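Side-chain contacts in prephenate dehydratase:Amino acid-binding ACT (PDB 6VH5), which probably catalyses the conversion of prephenate to 3-phenylpyruvate in phenylalanine biosynthesis and binds phenylalanine in its ACT domain: residues 31-35 against 36-40; 61-65 against 66-70; 82-86 against 87-91; 123-126 against 127-131; 228-231 against 232-236. All blocks are in the same frame, centred on the assembly; numbering follows the deposited sequence.

Contact 1 (31-35 against 36-40); sequences GEAGA and NSDTA
Ala-33 and Gly-34 face the carboxylate of Asp-38 in a type II beta turn, Glu-32 to Ala-35, that leads from strand 26-30 into helix 36-44. At Ala-33 the contact is marginal: its CA lies 3.8 Å from Asp-38 OD2. Gly-34 makes the main polar link, its N donating to Asp-38 OD2 at 3.0 Å in an almost straight bond (172°). OD2 is met on its anti lone pair, on the side turned from OD1. Asp-38 reaches back because its CG stands opposite the backbone N across the first torsion (chi1 -173°). OD1 forms a salt bridge with Arg-42 one turn on, so each carboxylate oxygen has a partner and the group is tied to both turn and helix. The turn lies in the prephenate dehydratase domain, where the side chain of Asn-36 is about 6 Å from that of Thr-194, predicted to be essential for activity. Ala-35 is the N-cap, and its carbonyl opens the helical bonding. Ala-35 O takes two bonds from one residue, Thr-39 N at 3.0 Å and Thr-39 OG1 at 3.0 Å, which arrive from opposite faces of the carbonyl plane.

Contact 2 (61-65 against 66-70); sequences NAVET and GAADL
Ala-62 O, in the last turn of helix 56-64, accepts from Ala-68 N at 2.8 Å. The donor stands well above the carbonyl plane, 49° out of it, instead of on a lone pair, because the chain has already left the helix and curls back over its end. The reversal is made at Gly-66, a glycine in the C' position that ends the helix; its phi is positive (89°), a backbone shape that would press a CB against the carbonyl of Thr-65. Its N gives a weak bond to Val-63 O at 3.3 Å. Folding back brings small side chains together: Ala-62 CB meets both Ala-67 CB and Ala-68 CB, each at 4.1 Å. Ala-67 CB also touches Thr-65 OG1 at 3.8 Å, the hydroxyl being set between the backbone N and the carbonyl carbon of its own residue (chi1 63°). Ala-68 O receives a nearly linear CA-H...O contact from Val-63 CA (3.4 Å), while Val-63 CG2 rests on the backbone of Leu-70, 3.6 Å from its C. Ala-62, Val-63 and Ala-68 all pack on Ser-28 of strand 26-30, and Asp-69 OD1 and OD2 accept from the backbone N of Thr-24 and Asn-25. No charged pair links the two segments, so the hold between helix end and loop rests on backbone geometry and methyl packing.

Contact 3 (82-86 against 87-91); sequences RVADI and HYLLP
Asp-85 and Tyr-88 meet at the start of helix 86-92, where Asp-85 is the N-cap. Tyr-88 N reaches two oxygens of that one residue: the carbonyl O at 3.1 Å and the side-chain OD1 at 3.3 Å. Both are approached from above their planes, OD1 steeply, at 71° from the carboxylate plane. Asp-85 OD2 lies against Tyr-88 CB, and the two side chains cross at about a right angle. Extending CG opposite the backbone N (chi1 -171°) is what brings OD1 to Tyr-88 N, where the carboxylate would probably offset the helix dipole. The same carbonyl, Asp-85 O, also takes Leu-89 N at 3.1 Å, nearly in line with its C=O. One turn along, Ile-86 and Leu-90 run side by side in the same direction, Ile-86 CD1 touching Leu-90 CB at 3.7 Å, and Ala-84 CB reaches Leu-89 CD1 at 4.2 Å. Further out, Ile-75 of strand 70-77 backs Ile-86, and Phe-60 of helix 56-64 backs Leu-89. The His-87 ring meets those of Tyr-250 and Tyr-262 of the ACT domain at a slant, while Asp-85 and Tyr-88 pack on Ala-80 of the second subunit. Here an aspartate N-cap, its side chain bonded to the third residue of the helix, begins a short helix wedged between the dehydratase and ACT domains.

Contact 4 (123-126 against 127-131); sequences VHSH and IHALG
The ring of His-126 is brought back over the start of helix 127-130 by a first torsion that sets CG opposite the backbone N (chi1 -177°) and a second that turns the ring nearly crosswise (chi2 -86°). This is a histidine N-cap at a strand-to-helix turn, leading from strand 122-125 into the short helix. ND1 accepts from His-128 N at 3.0 Å, the donor tilted 34° from the ring plane, while His-128 CB sits at the ring's edge, 3.5 Å from CE1. Ile-127 CG2 stands over one face in a CH-pi contact, 4.2 Å from the ring centroid. Capping bond and methyl together probably limit rotation of the imidazole. The backbone completes the cap: His-126 O takes Leu-130 N at 2.9 Å nearly in line with its C=O, and Ala-129 N more weakly.

Leu-130 turns its end toward the strand, CD2 meeting Ser-125 CB at 3.7 Å and approaching Val-123 CG1 more loosely. The helix is thereby pressed against an inner strand of the second sheet of the dehydratase domain, between strands 143-146 and 165-169. Outside the contact, Ile-127 and His-128 pack on Thr-55 and Glu-57 of the second subunit, and Thr-150 of helix 150-160 touches Ser-125, His-126 and Ala-129. Ser-125 OG is hydrogen-bonded to Leu-168 O on the neighbouring strand and lies 3.2 Å from Ala-129 CB.

Contact 5 (228-231 against 232-236); sequences AALY and KALGG. With PHE (phenylalanine), chain J; EDO (1,2-ethanediol), chain F.
Lys-232, Tyr-231 and Leu-230 carry most of this first turn of helix 229-240. Lys-232 closes the turn by donating its N to Ala-228 O at 3.0 Å, and its CG passes close to the same oxygen, 3.2 Å from Ala-228 O, before the chain bends at chi2 and leads away. Tyr-231 turns its ring outward to stack on the ring of Tyr-231 of the second subunit; its backbone N binds O1 of an ethanediol molecule at 3.0 Å, probably left from crystallisation, whose O2 is held by Ala-228 N. Leu-230 faces the bound phenylalanine. Its N gives the ligand carboxylate atom O a bond of 2.9 Å that is almost perfectly straight (175°), a backbone donor at the helix start suited to an anion. With CG opposite the backbone N (chi1 174°), Leu-230 CD2 lies 3.9 Å from CD2 of the ligand phenylalanine ring, while Leu-230 CD1 meets Leu-234 CG at 3.9 Å. Leu-234 N in turn bonds to Leu-230 O. Asn-225 and, from the second subunit, Asn-243 and Met-244 also bond the phenylalanine, consistent with an ACT-domain regulatory site at a subunit interface. The helix lies on strand 215-224, Ala-229 against Val-223 and Ala-233 against Phe-221, while Leu-230 touches Leu-247 of strand 243-251 in the second subunit.

The contacts follow one another along the chain, none touching another. Contacts 1, 2 and 3 lie in connections to strands 26-30 and 70-77 of one sheet, their centres about 17 to 18 Å apart: contact 1 follows strand 26-30, contact 2 precedes strand 70-77 and contact 3 follows it. Contact 4 leads out of a strand of the second dehydratase sheet, its centre about 16 Å from that of contact 1. Contact 5 lies in the ACT domain, about 43 Å from contact 4, centre to centre. Contact 3, on the dehydratase side of the boundary, is centred about 24 Å from contacts 4 and 5. Contacts 3, 4 and 5 meet the second subunit, so both domains take part in the dimer.

Contact 1 (31-35 against 36-40)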
loop_
_atom_site.group_PDB
_atom_site.type_symbol
_atom_site.label_atom_id
_atom_site.label_comp_id
_atom_site.label_asym_id
_atom_site.label_seq_id
_atom_site.Cartn_x
_atom_site.Cartn_y
_atom_site.Cartn_z
ATOM N N GLY A 31 -4.709 8.346 -12.449
ATOM C CA GLY A 31 -4.772 9.719 -12.002
ATOM C C GLY A 31 -5.289 10.650 -13.087
ATOM O O GLY A 31 -5.832 10.225 -14.114
ATOM N N GLU A 32 -5.157 11.946 -12.831
ATOM C CA GLU A 32 -5.512 12.989 -13.778
ATOM C C GLU A 32 -4.269 13.411 -14.549
ATOM O O GLU A 32 -3.137 13.219 -14.099
ATOM C CB GLU A 32 -6.091 14.199 -13.052
ATOM C CG GLU A 32 -7.208 13.875 -12.100
ATOM C CD GLU A 32 -7.927 15.116 -11.634
ATOM O OE1 GLU A 32 -7.742 16.181 -12.266
ATOM O OE2 GLU A 32 -8.662 15.029 -10.627
ATOM N N ALA A 33 -4.495 14.044 -15.695
ATOM C CA ALA A 33 -3.391 14.604 -16.465
ATOM C C ALA A 33 -2.551 15.546 -15.596
ATOM O O ALA A 33 -3.075 16.299 -14.773
ATOM C CB ALA A 33 -3.942 15.358 -17.683
ATOM N N GLY A 34 -1.233 15.472 -15.756
ATOM C CA GLY A 34 -0.343 16.288 -14.959
ATOM C C GLY A 34 0.170 15.625 -13.702
ATOM O O GLY A 34 0.952 16.241 -12.972
ATOM N N ALA A 35 -0.253 14.394 -13.422
ATOM C CA ALA A 35 0.160 13.694 -12.219
ATOM C C ALA A 35 1.613 13.236 -12.329
ATOM O O ALA A 35 2.272 13.388 -13.362
ATOM C CB ALA A 35 -0.749 12.490 -11.967
ATOM N N ASN A 36 2.122 12.691 -11.222
ATOM C CA ASN A 36 3.453 12.097 -11.241
ATOM C C ASN A 36 3.492 10.854 -12.134
ATOM O O ASN A 36 4.508 10.591 -12.793
ATOM C CB ASN A 36 3.908 11.762 -9.814
ATOM C CG ASN A 36 4.301 12.996 -9.013
ATOM O OD1 ASN A 36 5.006 13.879 -9.508
ATOM N ND2 ASN A 36 3.867 13.049 -7.757
ATOM N N SER A 37 2.408 10.066 -12.151
ATOM C CA SER A 37 2.334 8.914 -13.057
ATOM C C SER A 37 2.440 9.349 -14.514
ATOM O O SER A 37 3.120 8.700 -15.317
ATOM C CB SER A 37 1.030 8.142 -12.846
ATOM O OG SER A 37 1.033 7.415 -11.632
ATOM N N ASP A 38 1.766 10.448 -14.864
ATOM C CA ASP A 38 1.883 11.034 -16.197
ATOM C C ASP A 38 3.317 11.480 -16.475
ATOM O O ASP A 38 3.837 11.276 -17.579
ATOM C CB ASP A 38 0.895 12.203 -16.311
ATOM C CG ASP A 38 0.801 12.800 -17.715
ATOM O OD1 ASP A 38 1.442 12.305 -18.663
ATOM O OD2 ASP A 38 0.078 13.805 -17.858
ATOM N N THR A 39 3.975 12.082 -15.479
ATOM C CA THR A 39 5.369 12.486 -15.644
ATOM C C THR A 39 6.254 11.290 -15.983
ATOM O O THR A 39 7.097 11.365 -16.887
ATOM C CB THR A 39 5.865 13.158 -14.359
ATOM O OG1 THR A 39 5.021 14.274 -14.046
ATOM C CG2 THR A 39 7.322 13.624 -14.495
ATOM N N ALA A 40 6.049 10.168 -15.299
ATOM C CA ALA A 40 6.832 8.975 -15.606
ATOM C C ALA A 40 6.591 8.505 -17.042
ATOM O O ALA A 40 7.546 8.209 -17.773
ATOM C CB ALA A 40 6.513 7.871 -14.598
#

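Contact 2 (61-65 against 66-70)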
loop_
_atom_site.group_PDB
_atom_site.type_symbol
_atom_site.label_atom_id
_atom_site.label_comp_id
_atom_site.label_asym_id
_atom_site.label_seq_id
_atom_site.Cartn_x
_atom_site.Cartn_y
_atom_site.Cartn_z
ATOM N N ASN A 61 -7.047 -2.655 -16.831
ATOM C CA ASN A 61 -8.053 -3.059 -17.802
ATOM C C ASN A 61 -7.813 -2.416 -19.162
ATOM O O ASN A 61 -8.128 -3.016 -20.196
ATOM C CB ASN A 61 -9.440 -2.715 -17.267
ATOM C CG ASN A 61 -10.546 -3.243 -18.150
ATOM O OD1 ASN A 61 -10.766 -4.451 -18.219
ATOM N ND2 ASN A 61 -11.260 -2.342 -18.819
ATOM N N ALA A 62 -7.270 -1.196 -19.177
ATOM C CA ALA A 62 -6.935 -0.527 -20.432
ATOM C C ALA A 62 -5.973 -1.355 -21.274
ATOM O O ALA A 62 -6.017 -1.296 -22.511
ATOM C CB ALA A 62 -6.320 0.843 -20.137
ATOM N N VAL A 63 -5.075 -2.093 -20.614
ATOM C CA VAL A 63 -4.120 -2.955 -21.292
ATOM C C VAL A 63 -4.778 -4.267 -21.689
ATOM O O VAL A 63 -4.505 -4.814 -22.765
ATOM C CB VAL A 63 -2.904 -3.176 -20.372
ATOM C CG1 VAL A 63 -1.966 -4.252 -20.929
ATOM C CG2 VAL A 63 -2.165 -1.863 -20.159
ATOM N N GLU A 64 -5.675 -4.768 -20.833
ATOM C CA GLU A 64 -6.357 -6.026 -21.104
ATOM C C GLU A 64 -7.259 -5.917 -22.327
ATOM O O GLU A 64 -7.315 -6.845 -23.141
ATOM C CB GLU A 64 -7.168 -6.446 -19.878
ATOM C CG GLU A 64 -7.909 -7.758 -20.069
ATOM C CD GLU A 64 -6.968 -8.936 -20.164
ATOM O OE1 GLU A 64 -5.975 -8.959 -19.399
ATOM O OE2 GLU A 64 -7.215 -9.831 -21.002
ATOM N N THR A 65 -7.957 -4.790 -22.475
ATOM C CA THR A 65 -8.871 -4.570 -23.587
ATOM C C THR A 65 -8.181 -4.040 -24.833
ATOM O O THR A 65 -8.827 -3.933 -25.876
ATOM C CB THR A 65 -9.985 -3.587 -23.189
ATOM O OG1 THR A 65 -9.416 -2.306 -22.883
ATOM C CG2 THR A 65 -10.775 -4.102 -21.989
ATOM N N GLY A 66 -6.912 -3.656 -24.755
ATOM C CA GLY A 66 -6.266 -3.104 -25.920
ATOM C C GLY A 66 -6.411 -1.607 -26.061
ATOM O O GLY A 66 -5.948 -1.047 -27.063
ATOM N N ALA A 67 -7.046 -0.941 -25.094
ATOM C CA ALA A 67 -7.070 0.517 -25.110
ATOM C C ALA A 67 -5.666 1.089 -25.016
ATOM O O ALA A 67 -5.376 2.135 -25.605
ATOM C CB ALA A 67 -7.908 1.046 -23.947
ATOM N N ALA A 68 -4.780 0.419 -24.289
ATOM C CA ALA A 68 -3.422 0.903 -24.122
ATOM C C ALA A 68 -2.442 -0.230 -24.361
ATOM O O ALA A 68 -2.699 -1.375 -23.982
ATOM C CB ALA A 68 -3.224 1.509 -22.726
ATOM N N ASP A 69 -1.302 0.109 -24.967
ATOM C CA ASP A 69 -0.250 -0.876 -25.181
ATOM C C ASP A 69 0.482 -1.212 -23.888
ATOM O O ASP A 69 0.882 -2.365 -23.694
ATOM C CB ASP A 69 0.742 -0.352 -26.216
ATOM C CG ASP A 69 0.083 -0.006 -27.532
ATOM O OD1 ASP A 69 -1.046 -0.482 -27.779
ATOM O OD2 ASP A 69 0.693 0.759 -28.308
ATOM N N LEU A 70 0.630 -0.241 -22.985
ATOM C CA LEU A 70 1.385 -0.415 -21.751
ATOM C C LEU A 70 0.671 0.309 -20.619
ATOM O O LEU A 70 -0.140 1.215 -20.845
ATOM C CB LEU A 70 2.816 0.139 -21.859
ATOM C CG LEU A 70 3.774 -0.317 -22.956
ATOM C CD1 LEU A 70 5.020 0.580 -22.965
ATOM C CD2 LEU A 70 4.149 -1.776 -22.756
#

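Contact 3 (82-86 against 87-91)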
loop_
_atom_site.group_PDB
_atom_site.type_symbol
_atom_site.label_atom_id
_atom_site.label_comp_id
_atom_site.label_asym_id
_atom_site.label_seq_id
_atom_site.Cartn_x
_atom_site.Cartn_y
_atom_site.Cartn_z
ATOM N N ARG A 82 0.643 6.465 -1.890
ATOM C CA ARG A 82 -0.279 5.484 -2.447
ATOM C C ARG A 82 0.385 4.720 -3.585
ATOM O O ARG A 82 0.946 5.326 -4.507
ATOM C CB ARG A 82 -1.557 6.171 -2.940
ATOM N N VAL A 83 0.358 3.390 -3.497
ATOM C CA VAL A 83 0.873 2.514 -4.546
ATOM C C VAL A 83 -0.112 1.372 -4.759
ATOM O O VAL A 83 -0.910 1.036 -3.880
ATOM C CB VAL A 83 2.274 1.957 -4.207
ATOM C CG1 VAL A 83 3.314 3.074 -4.238
ATOM C CG2 VAL A 83 2.253 1.284 -2.843
ATOM N N ALA A 84 -0.072 0.793 -5.960
ATOM C CA ALA A 84 -0.926 -0.348 -6.272
ATOM C C ALA A 84 -0.339 -1.618 -5.671
ATOM O O ALA A 84 0.877 -1.807 -5.653
ATOM C CB ALA A 84 -1.086 -0.522 -7.783
ATOM N N ASP A 85 -1.218 -2.508 -5.212
ATOM C CA ASP A 85 -0.817 -3.803 -4.667
ATOM C C ASP A 85 -0.474 -4.730 -5.831
ATOM O O ASP A 85 -1.282 -5.539 -6.293
ATOM C CB ASP A 85 -1.923 -4.374 -3.791
ATOM C CG ASP A 85 -1.484 -5.602 -3.022
ATOM O OD1 ASP A 85 -0.413 -6.155 -3.340
ATOM O OD2 ASP A 85 -2.211 -6.017 -2.094
ATOM N N ILE A 86 0.762 -4.597 -6.313
ATOM C CA ILE A 86 1.218 -5.381 -7.456
ATOM C C ILE A 86 1.197 -6.876 -7.140
ATOM O O ILE A 86 0.992 -7.705 -8.036
ATOM C CB ILE A 86 2.620 -4.904 -7.891
ATOM C CG1 ILE A 86 3.020 -5.534 -9.230
ATOM C CG2 ILE A 86 3.660 -5.180 -6.793
ATOM C CD1 ILE A 86 2.312 -4.942 -10.425
ATOM N N HIS A 87 1.400 -7.244 -5.870
ATOM C CA HIS A 87 1.402 -8.650 -5.487
ATOM C C HIS A 87 0.032 -9.290 -5.683
ATOM O O HIS A 87 -0.054 -10.488 -5.971
ATOM C CB HIS A 87 1.856 -8.785 -4.032
ATOM C CG HIS A 87 2.307 -10.164 -3.652
ATOM N ND1 HIS A 87 3.040 -10.416 -2.510
ATOM C CD2 HIS A 87 2.122 -11.365 -4.252
ATOM C CE1 HIS A 87 3.293 -11.710 -2.428
ATOM N NE2 HIS A 87 2.745 -12.309 -3.469
ATOM N N TYR A 88 -1.045 -8.526 -5.535
ATOM C CA TYR A 88 -2.366 -9.101 -5.757
ATOM C C TYR A 88 -2.797 -9.037 -7.220
ATOM O O TYR A 88 -3.323 -10.023 -7.752
ATOM C CB TYR A 88 -3.410 -8.397 -4.890
ATOM C CG TYR A 88 -4.816 -8.882 -5.154
ATOM C CD1 TYR A 88 -5.273 -10.064 -4.584
ATOM C CD2 TYR A 88 -5.686 -8.171 -5.986
ATOM C CE1 TYR A 88 -6.554 -10.525 -4.818
ATOM C CE2 TYR A 88 -6.975 -8.626 -6.227
ATOM C CZ TYR A 88 -7.401 -9.805 -5.640
ATOM O OH TYR A 88 -8.674 -10.273 -5.868
ATOM N N LEU A 89 -2.562 -7.898 -7.887
ATOM C CA LEU A 89 -3.161 -7.648 -9.200
ATOM C C LEU A 89 -2.418 -8.371 -10.316
ATOM O O LEU A 89 -3.045 -8.962 -11.203
ATOM C CB LEU A 89 -3.167 -6.149 -9.496
ATOM C CG LEU A 89 -3.933 -5.225 -8.558
ATOM C CD1 LEU A 89 -3.510 -3.781 -8.801
ATOM C CD2 LEU A 89 -5.425 -5.389 -8.750
ATOM N N LEU A 90 -1.091 -8.325 -10.293
ATOM C CA LEU A 90 -0.296 -8.845 -11.396
ATOM C C LEU A 90 -0.411 -10.367 -11.535
ATOM O O LEU A 90 -0.507 -10.858 -12.668
ATOM C CB LEU A 90 1.158 -8.413 -11.231
ATOM C CG LEU A 90 2.049 -8.688 -12.439
ATOM C CD1 LEU A 90 1.444 -8.128 -13.720
ATOM C CD2 LEU A 90 3.428 -8.115 -12.199
ATOM N N PRO A 91 -0.379 -11.155 -10.447
ATOM C CA PRO A 91 -0.612 -12.604 -10.610
ATOM C C PRO A 91 -1.984 -12.952 -11.166
ATOM O O PRO A 91 -2.109 -13.971 -11.855
ATOM C CB PRO A 91 -0.428 -13.145 -9.185
ATOM C CG PRO A 91 0.543 -12.212 -8.568
ATOM C CD PRO A 91 0.089 -10.852 -9.079
#

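Contact 4 (123-126 against 127-131)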
loop_
_atom_site.group_PDB
_atom_site.type_symbol
_atom_site.label_atom_id
_atom_site.label_comp_id
_atom_site.label_asym_id
_atom_site.label_seq_id
_atom_site.Cartn_x
_atom_site.Cartn_y
_atom_site.Cartn_z
ATOM N N VAL A 123 -3.951 27.070 0.195
ATOM C CA VAL A 123 -3.142 26.150 -0.581
ATOM C C VAL A 123 -3.939 24.863 -0.725
ATOM O O VAL A 123 -4.397 24.298 0.275
ATOM C CB VAL A 123 -1.780 25.904 0.092
ATOM C CG1 VAL A 123 -0.983 24.896 -0.700
ATOM C CG2 VAL A 123 -1.016 27.215 0.228
ATOM N N HIS A 124 -4.129 24.423 -1.963
ATOM C CA HIS A 124 -4.976 23.278 -2.279
ATOM C C HIS A 124 -4.136 22.117 -2.790
ATOM O O HIS A 124 -3.299 22.297 -3.681
ATOM C CB HIS A 124 -6.026 23.658 -3.319
ATOM C CG HIS A 124 -6.941 24.743 -2.864
ATOM N ND1 HIS A 124 -8.266 24.519 -2.567
ATOM C CD2 HIS A 124 -6.718 26.058 -2.635
ATOM C CE1 HIS A 124 -8.825 25.653 -2.185
ATOM N NE2 HIS A 124 -7.906 26.602 -2.214
ATOM N N SER A 125 -4.386 20.929 -2.257
ATOM C CA SER A 125 -3.644 19.740 -2.669
ATOM C C SER A 125 -4.311 18.517 -2.053
ATOM O O SER A 125 -5.260 18.628 -1.268
ATOM C CB SER A 125 -2.175 19.841 -2.237
ATOM O OG SER A 125 -1.347 19.026 -3.035
ATOM N N HIS A 126 -3.784 17.340 -2.398
ATOM C CA HIS A 126 -4.225 16.102 -1.772
ATOM C C HIS A 126 -3.790 16.098 -0.312
ATOM O O HIS A 126 -2.688 16.544 0.020
ATOM C CB HIS A 126 -3.627 14.904 -2.511
ATOM C CG HIS A 126 -4.073 13.579 -1.979
ATOM N ND1 HIS A 126 -3.446 12.960 -0.919
ATOM C CD2 HIS A 126 -5.079 12.754 -2.357
ATOM C CE1 HIS A 126 -4.048 11.811 -0.664
ATOM N NE2 HIS A 126 -5.042 11.662 -1.523
ATOM N N ILE A 127 -4.654 15.571 0.564
ATOM C CA ILE A 127 -4.424 15.684 2.005
ATOM C C ILE A 127 -3.064 15.118 2.400
ATOM O O ILE A 127 -2.409 15.639 3.308
ATOM C CB ILE A 127 -5.574 15.010 2.782
ATOM C CG1 ILE A 127 -5.361 15.149 4.293
ATOM C CG2 ILE A 127 -5.722 13.542 2.375
ATOM C CD1 ILE A 127 -6.595 14.836 5.122
ATOM N N HIS A 128 -2.604 14.075 1.709
ATOM C CA HIS A 128 -1.283 13.517 1.982
ATOM C C HIS A 128 -0.184 14.461 1.502
ATOM O O HIS A 128 0.892 14.515 2.110
ATOM C CB HIS A 128 -1.162 12.133 1.330
ATOM C CG HIS A 128 0.098 11.396 1.667
ATOM N ND1 HIS A 128 0.295 10.768 2.880
ATOM C CD2 HIS A 128 1.220 11.171 0.942
ATOM C CE1 HIS A 128 1.486 10.196 2.893
ATOM N NE2 HIS A 128 2.068 10.424 1.728
ATOM N N ALA A 129 -0.424 15.179 0.400
ATOM C CA ALA A 129 0.526 16.185 -0.074
ATOM C C ALA A 129 0.617 17.370 0.891
ATOM O O ALA A 129 1.714 17.854 1.198
ATOM C CB ALA A 129 0.126 16.662 -1.468
ATOM N N LEU A 130 -0.530 17.857 1.371
ATOM C CA LEU A 130 -0.522 18.917 2.374
ATOM C C LEU A 130 0.309 18.507 3.578
ATOM O O LEU A 130 1.024 19.329 4.161
ATOM C CB LEU A 130 -1.952 19.267 2.795
ATOM C CG LEU A 130 -2.851 19.847 1.700
ATOM C CD1 LEU A 130 -4.258 20.040 2.224
ATOM C CD2 LEU A 130 -2.294 21.167 1.188
ATOM N N GLY A 131 0.217 17.230 3.965
ATOM C CA GLY A 131 0.981 16.701 5.079
ATOM C C GLY A 131 2.470 16.606 4.823
ATOM O O GLY A 131 3.236 16.398 5.769
#

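Contact 5 (228-231 against 232-236)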
loop_
_atom_site.group_PDB
_atom_site.type_symbol
_atom_site.label_atom_id
_atom_site.label_comp_id
_atom_site.label_asym_id
_atom_site.label_seq_id
_atom_site.Cartn_x
_atom_site.Cartn_y
_atom_site.Cartn_z
ATOM N N ALA A 228 11.921 -22.522 8.614
ATOM C CA ALA A 228 12.985 -22.717 7.628
ATOM C C ALA A 228 12.475 -22.846 6.188
ATOM O O ALA A 228 13.287 -23.112 5.287
ATOM C CB ALA A 228 13.881 -23.927 7.958
ATOM N N ALA A 229 11.167 -22.692 5.934
ATOM C CA ALA A 229 10.656 -22.892 4.578
ATOM C C ALA A 229 11.131 -21.799 3.620
ATOM O O ALA A 229 11.509 -22.094 2.480
ATOM C CB ALA A 229 9.131 -22.973 4.596
ATOM N N LEU A 230 11.125 -20.534 4.050
ATOM C CA LEU A 230 11.686 -19.480 3.206
ATOM C C LEU A 230 13.200 -19.644 3.063
ATOM O O LEU A 230 13.755 -19.448 1.971
ATOM C CB LEU A 230 11.354 -18.096 3.791
ATOM C CG LEU A 230 12.000 -16.883 3.104
ATOM C CD1 LEU A 230 11.571 -16.846 1.618
ATOM C CD2 LEU A 230 11.602 -15.575 3.790
ATOM N N TYR A 231 13.876 -20.005 4.168
ATOM C CA TYR A 231 15.321 -20.248 4.166
ATOM C C TYR A 231 15.742 -21.220 3.068
ATOM O O TYR A 231 16.715 -20.971 2.347
ATOM C CB TYR A 231 15.751 -20.783 5.533
ATOM C CG TYR A 231 17.241 -20.862 5.752
ATOM C CD1 TYR A 231 17.994 -19.715 5.978
ATOM C CD2 TYR A 231 17.892 -22.085 5.784
ATOM C CE1 TYR A 231 19.369 -19.787 6.206
ATOM C CE2 TYR A 231 19.265 -22.170 6.014
ATOM C CZ TYR A 231 19.993 -21.017 6.222
ATOM O OH TYR A 231 21.346 -21.099 6.442
ATOM N N LYS A 232 15.031 -22.346 2.944
ATOM C CA LYS A 232 15.316 -23.293 1.868
ATOM C C LYS A 232 15.186 -22.644 0.494
ATOM O O LYS A 232 16.007 -22.893 -0.397
ATOM C CB LYS A 232 14.387 -24.500 1.972
ATOM C CG LYS A 232 14.518 -25.277 3.282
ATOM C CD LYS A 232 15.887 -25.978 3.423
ATOM C CE LYS A 232 15.928 -26.868 4.665
ATOM N NZ LYS A 232 17.341 -27.235 5.108
ATOM N N ALA A 233 14.146 -21.828 0.297
ATOM C CA ALA A 233 13.901 -21.258 -1.025
ATOM C C ALA A 233 14.975 -20.249 -1.420
ATOM O O ALA A 233 15.329 -20.152 -2.602
ATOM C CB ALA A 233 12.506 -20.628 -1.064
ATOM N N LEU A 234 15.524 -19.517 -0.447
ATOM C CA LEU A 234 16.588 -18.555 -0.703
ATOM C C LEU A 234 17.968 -19.209 -0.806
ATOM O O LEU A 234 18.919 -18.553 -1.249
ATOM C CB LEU A 234 16.609 -17.505 0.414
ATOM C CG LEU A 234 15.359 -16.659 0.594
ATOM C CD1 LEU A 234 15.537 -15.653 1.700
ATOM C CD2 LEU A 234 15.118 -15.941 -0.697
ATOM N N GLY A 235 18.096 -20.474 -0.400
ATOM C CA GLY A 235 19.407 -21.108 -0.346
ATOM C C GLY A 235 20.170 -21.031 -1.652
ATOM O O GLY A 235 21.395 -20.842 -1.664
ATOM N N GLY A 236 19.462 -21.185 -2.769
ATOM C CA GLY A 236 20.130 -21.219 -4.057
ATOM C C GLY A 236 20.667 -19.863 -4.463
ATOM O O GLY A 236 21.742 -19.763 -5.065
HETATM N N PHE J . 6.767 -19.329 7.761
HETATM C CA PHE J . 7.783 -19.784 6.820
HETATM C C PHE J . 9.191 -19.745 7.412
HETATM O O PHE J . 10.168 -19.946 6.683
HETATM C CB PHE J . 7.745 -18.953 5.539
HETATM C CG PHE J . 7.633 -17.463 5.777
HETATM C CD1 PHE J . 6.412 -16.817 5.637
HETATM C CD2 PHE J . 8.743 -16.710 6.109
HETATM C CE1 PHE J . 6.300 -15.444 5.852
HETATM C CE2 PHE J . 8.641 -15.346 6.323
HETATM C CZ PHE J . 7.413 -14.709 6.190
HETATM O OXT PHE J . 9.381 -19.514 8.611
HETATM C C1 EDO F . 13.358 -18.387 7.674
HETATM O O1 EDO F . 12.795 -19.505 6.968
HETATM C C2 EDO F . 13.135 -18.470 9.188
HETATM O O2 EDO F . 12.505 -19.695 9.597
#